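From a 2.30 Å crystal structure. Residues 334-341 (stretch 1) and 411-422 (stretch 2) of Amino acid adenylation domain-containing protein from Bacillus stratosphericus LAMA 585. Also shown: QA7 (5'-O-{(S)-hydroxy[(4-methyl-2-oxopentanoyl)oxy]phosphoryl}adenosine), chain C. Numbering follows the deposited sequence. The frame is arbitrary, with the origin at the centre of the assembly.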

# COMPACT_ATOMS: atom_id res chain seq x y z
N SER A 334 16.80 4.07 -2.52
CA SER A 334 17.47 2.88 -2.01
C SER A 334 17.56 1.81 -3.09
O SER A 334 18.57 1.10 -3.17
CB SER A 334 16.73 2.36 -0.78
OG SER A 334 15.47 1.82 -1.15
N GLU A 335 16.54 1.71 -3.94
CA GLU A 335 16.51 0.68 -4.98
C GLU A 335 17.59 0.88 -6.03
O GLU A 335 17.90 -0.06 -6.77
CB GLU A 335 15.15 0.64 -5.67
CG GLU A 335 14.01 0.13 -4.80
CD GLU A 335 13.32 1.24 -4.03
OE1 GLU A 335 13.93 2.30 -3.80
OE2 GLU A 335 12.14 1.04 -3.65
N ILE A 336 18.16 2.08 -6.13
CA ILE A 336 19.19 2.36 -7.13
C ILE A 336 20.48 2.81 -6.43
O ILE A 336 21.30 3.53 -7.02
CB ILE A 336 18.70 3.41 -8.14
CG1 ILE A 336 18.30 4.71 -7.43
CG2 ILE A 336 17.49 2.88 -8.93
CD1 ILE A 336 17.75 5.77 -8.36
N SER A 337 20.65 2.38 -5.18
CA SER A 337 21.90 2.54 -4.43
C SER A 337 22.23 3.99 -4.09
O SER A 337 23.40 4.37 -4.02
CB SER A 337 23.08 1.92 -5.19
OG SER A 337 22.89 0.53 -5.38
N SER A 338 21.19 4.81 -3.87
CA SER A 338 21.31 6.20 -3.42
C SER A 338 21.29 7.13 -4.63
O SER A 338 20.52 6.91 -5.57
CB SER A 338 22.55 6.41 -2.53
OG SER A 338 23.74 6.67 -3.26
N ALA A 339 22.11 8.19 -4.61
CA ALA A 339 21.94 9.25 -5.59
C ALA A 339 22.38 8.81 -6.98
O ALA A 339 23.35 8.06 -7.13
CB ALA A 339 22.73 10.48 -5.17
N VAL A 340 21.66 9.28 -8.00
CA VAL A 340 22.01 9.03 -9.39
C VAL A 340 22.06 10.31 -10.21
O VAL A 340 22.43 10.26 -11.39
CB VAL A 340 21.04 8.02 -10.04
CG1 VAL A 340 21.17 6.66 -9.36
CG2 VAL A 340 19.60 8.52 -9.97
N VAL A 341 21.69 11.45 -9.63
CA VAL A 341 21.82 12.75 -10.28
C VAL A 341 22.38 13.74 -9.27
O VAL A 341 22.03 13.69 -8.08
CB VAL A 341 20.47 13.26 -10.83
CG1 VAL A 341 20.04 12.45 -12.04
CG2 VAL A 341 19.40 13.24 -9.76
N GLN A 411 12.01 7.18 -15.01
CA GLN A 411 12.49 5.81 -15.02
C GLN A 411 14.01 5.83 -15.10
O GLN A 411 14.60 6.74 -15.67
CB GLN A 411 11.91 5.01 -16.19
CG GLN A 411 10.41 4.78 -16.09
CD GLN A 411 9.89 3.83 -17.17
OE1 GLN A 411 10.54 3.64 -18.21
NE2 GLN A 411 8.73 3.23 -16.93
N ILE A 412 14.62 4.80 -14.52
CA ILE A 412 16.07 4.73 -14.38
C ILE A 412 16.58 3.42 -14.95
O ILE A 412 16.06 2.35 -14.61
CB ILE A 412 16.51 4.87 -12.91
CG1 ILE A 412 15.92 6.13 -12.28
CG2 ILE A 412 18.02 4.86 -12.81
CD1 ILE A 412 16.41 7.41 -12.91
N LYS A 413 17.61 3.49 -15.78
CA LYS A 413 18.34 2.32 -16.24
C LYS A 413 19.81 2.48 -15.87
O LYS A 413 20.38 3.56 -16.04
CB LYS A 413 18.21 2.13 -17.75
CG LYS A 413 18.79 0.81 -18.26
CD LYS A 413 19.16 0.86 -19.75
CE LYS A 413 18.09 1.49 -20.60
NZ LYS A 413 18.35 1.31 -22.06
N GLY A 414 20.41 1.42 -15.36
CA GLY A 414 21.82 1.45 -15.06
C GLY A 414 22.29 0.26 -14.25
O GLY A 414 21.53 -0.67 -13.95
N PRO A 415 23.56 0.28 -13.87
CA PRO A 415 24.15 -0.83 -13.12
C PRO A 415 24.00 -0.74 -11.61
O PRO A 415 24.52 -1.61 -10.91
CB PRO A 415 25.63 -0.73 -13.51
CG PRO A 415 25.85 0.75 -13.67
CD PRO A 415 24.56 1.31 -14.21
N THR A 416 23.32 0.29 -11.10
CA THR A 416 23.19 0.49 -9.66
C THR A 416 21.90 -0.07 -9.10
O THR A 416 21.64 0.07 -7.90
CB THR A 416 23.27 1.99 -9.33
OG1 THR A 416 22.06 2.63 -9.74
CG2 THR A 416 24.44 2.65 -10.04
N THR A 417 21.08 -0.70 -9.94
CA THR A 417 19.76 -1.16 -9.50
C THR A 417 19.89 -2.38 -8.60
O THR A 417 20.73 -3.25 -8.81
CB THR A 417 18.89 -1.48 -10.72
OG1 THR A 417 18.69 -0.29 -11.49
CG2 THR A 417 17.55 -2.02 -10.29
N MET A 418 19.03 -2.43 -7.58
CA MET A 418 18.97 -3.56 -6.67
C MET A 418 18.72 -4.86 -7.42
O MET A 418 18.25 -4.88 -8.56
CB MET A 418 17.84 -3.35 -5.66
CG MET A 418 16.48 -3.17 -6.31
SD MET A 418 15.09 -3.34 -5.19
CE MET A 418 13.73 -3.10 -6.32
N LYS A 419 19.03 -5.98 -6.76
CA LYS A 419 18.57 -7.27 -7.25
C LYS A 419 17.05 -7.34 -7.26
O LYS A 419 16.46 -8.05 -8.09
CB LYS A 419 19.13 -8.41 -6.40
CG LYS A 419 20.63 -8.59 -6.45
CD LYS A 419 21.00 -9.91 -5.80
CE LYS A 419 22.50 -10.09 -5.68
NZ LYS A 419 22.85 -11.41 -5.09
N GLY A 420 16.40 -6.64 -6.34
CA GLY A 420 14.96 -6.66 -6.22
C GLY A 420 14.52 -6.70 -4.77
O GLY A 420 15.35 -6.85 -3.86
N TYR A 421 13.22 -6.52 -4.54
CA TYR A 421 12.67 -6.68 -3.20
C TYR A 421 12.70 -8.15 -2.81
O TYR A 421 12.33 -9.03 -3.59
CB TYR A 421 11.24 -6.15 -3.14
CG TYR A 421 11.09 -4.71 -3.57
CD1 TYR A 421 11.72 -3.68 -2.88
CD2 TYR A 421 10.31 -4.37 -4.67
CE1 TYR A 421 11.58 -2.37 -3.27
CE2 TYR A 421 10.16 -3.06 -5.06
CZ TYR A 421 10.80 -2.06 -4.36
OH TYR A 421 10.64 -0.76 -4.76
N TYR A 422 13.13 -8.41 -1.57
CA TYR A 422 13.31 -9.78 -1.11
C TYR A 422 11.97 -10.48 -0.97
O TYR A 422 11.04 -9.95 -0.35
CB TYR A 422 14.07 -9.77 0.22
CG TYR A 422 14.49 -11.13 0.73
CD1 TYR A 422 15.29 -11.98 -0.04
CD2 TYR A 422 14.10 -11.57 1.99
CE1 TYR A 422 15.67 -13.22 0.44
CE2 TYR A 422 14.48 -12.81 2.47
CZ TYR A 422 15.26 -13.63 1.70
OH TYR A 422 15.63 -14.86 2.19
C01 QA7 C . 20.20 11.65 -2.69
C02 QA7 C . 19.83 10.68 -1.63
C03 QA7 C . 20.89 9.62 -1.49
C04 QA7 C . 18.44 10.24 -1.97
C05 QA7 C . 18.10 8.80 -1.79
C06 QA7 C . 16.88 8.44 -1.01
C10 QA7 C . 13.72 7.76 -2.29
C11 QA7 C . 12.70 8.63 -2.59
C12 QA7 C . 12.67 8.90 -4.15
C13 QA7 C . 12.19 10.02 -4.25
C14 QA7 C . 12.57 10.84 -2.88
C16 QA7 C . 14.83 11.55 -3.07
C18 QA7 C . 14.60 13.54 -3.81
C19 QA7 C . 14.71 14.85 -4.28
C21 QA7 C . 12.49 14.99 -4.42
C23 QA7 C . 13.39 13.03 -3.66
N15 QA7 C . 13.56 11.79 -3.19
N17 QA7 C . 15.48 12.61 -3.44
N20 QA7 C . 13.65 15.52 -4.57
N22 QA7 C . 12.33 13.79 -3.98
N24 QA7 C . 15.98 15.41 -4.45
O07 QA7 C . 16.43 7.17 -0.90
O09 QA7 C . 13.77 7.46 -0.94
O25 QA7 C . 12.97 9.99 -2.04
O26 QA7 C . 10.75 10.08 -4.29
O27 QA7 C . 11.97 7.88 -5.00
O28 QA7 C . 15.11 6.57 1.00
O29 QA7 C . 14.86 5.34 -0.85
O30 QA7 C . 16.31 9.27 -0.49
O31 QA7 C . 18.74 8.00 -2.27
P08 QA7 C . 15.01 6.66 -0.41

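Glu335 anchors the contact through both its side chain and its backbone. Its carboxylate atom OE2 accepts a hydrogen bond from Tyr421 OH at 2.6 Å, and it lies at the edge of the tyrosine ring, near the ring plane, where a phenol hydroxyl can direct its proton. The CA-to-CB bond of Tyr421 points sideways, but the long aromatic side chain, with chi1 at -56° (m), carries the hydroxyl across to the acid. Ser334 OG donates to the other carboxylate oxygen, Glu335 OE1, at 3.1 Å, so both oxygens of this buried acid have a donor.

The backbone bond is nearly as short: Met418 N donates to Glu335 O at 2.7 Å, with an N-H...acceptor angle of 155°. The same carbonyl receives a CA-H...O contact from Thr417, whose CA lies 3.5 Å from Glu335 O. The two backbones come close here, with 4.3 Å between Ile336 CA and Thr417 CA.

Thr416 joins the next pair of residues. In the p rotamer (chi1 73°), its OG1 donates to Ile336 O at 3.0 Å, while its own carbonyl O accepts from Ser337 OG at 2.9 Å, although the position of that serine oxygen is less certain. Ile336 CA adds a CA-H...O contact to Thr416 O at 3.4 Å. A small hydroxylated side chain suits each of these positions, since it reaches a carbonyl directly from a closely approaching backbone.

Apolar packing extends the contact beyond the polar network. In one patch, Ile412 points toward stretch 1, its CG1 4.3 Å from Ile336 CD1 and its CD1 4.5 Å from Val340 CG2, so branched aliphatic side chains meet in a buried cluster with looser contacts. In a separate patch, Met418, extended beyond chi1, brings its CE to 3.6 Å from Glu335 CG, covering the aliphatic part of the acid. Altogether the contact buries 427 Å², summed over both sides.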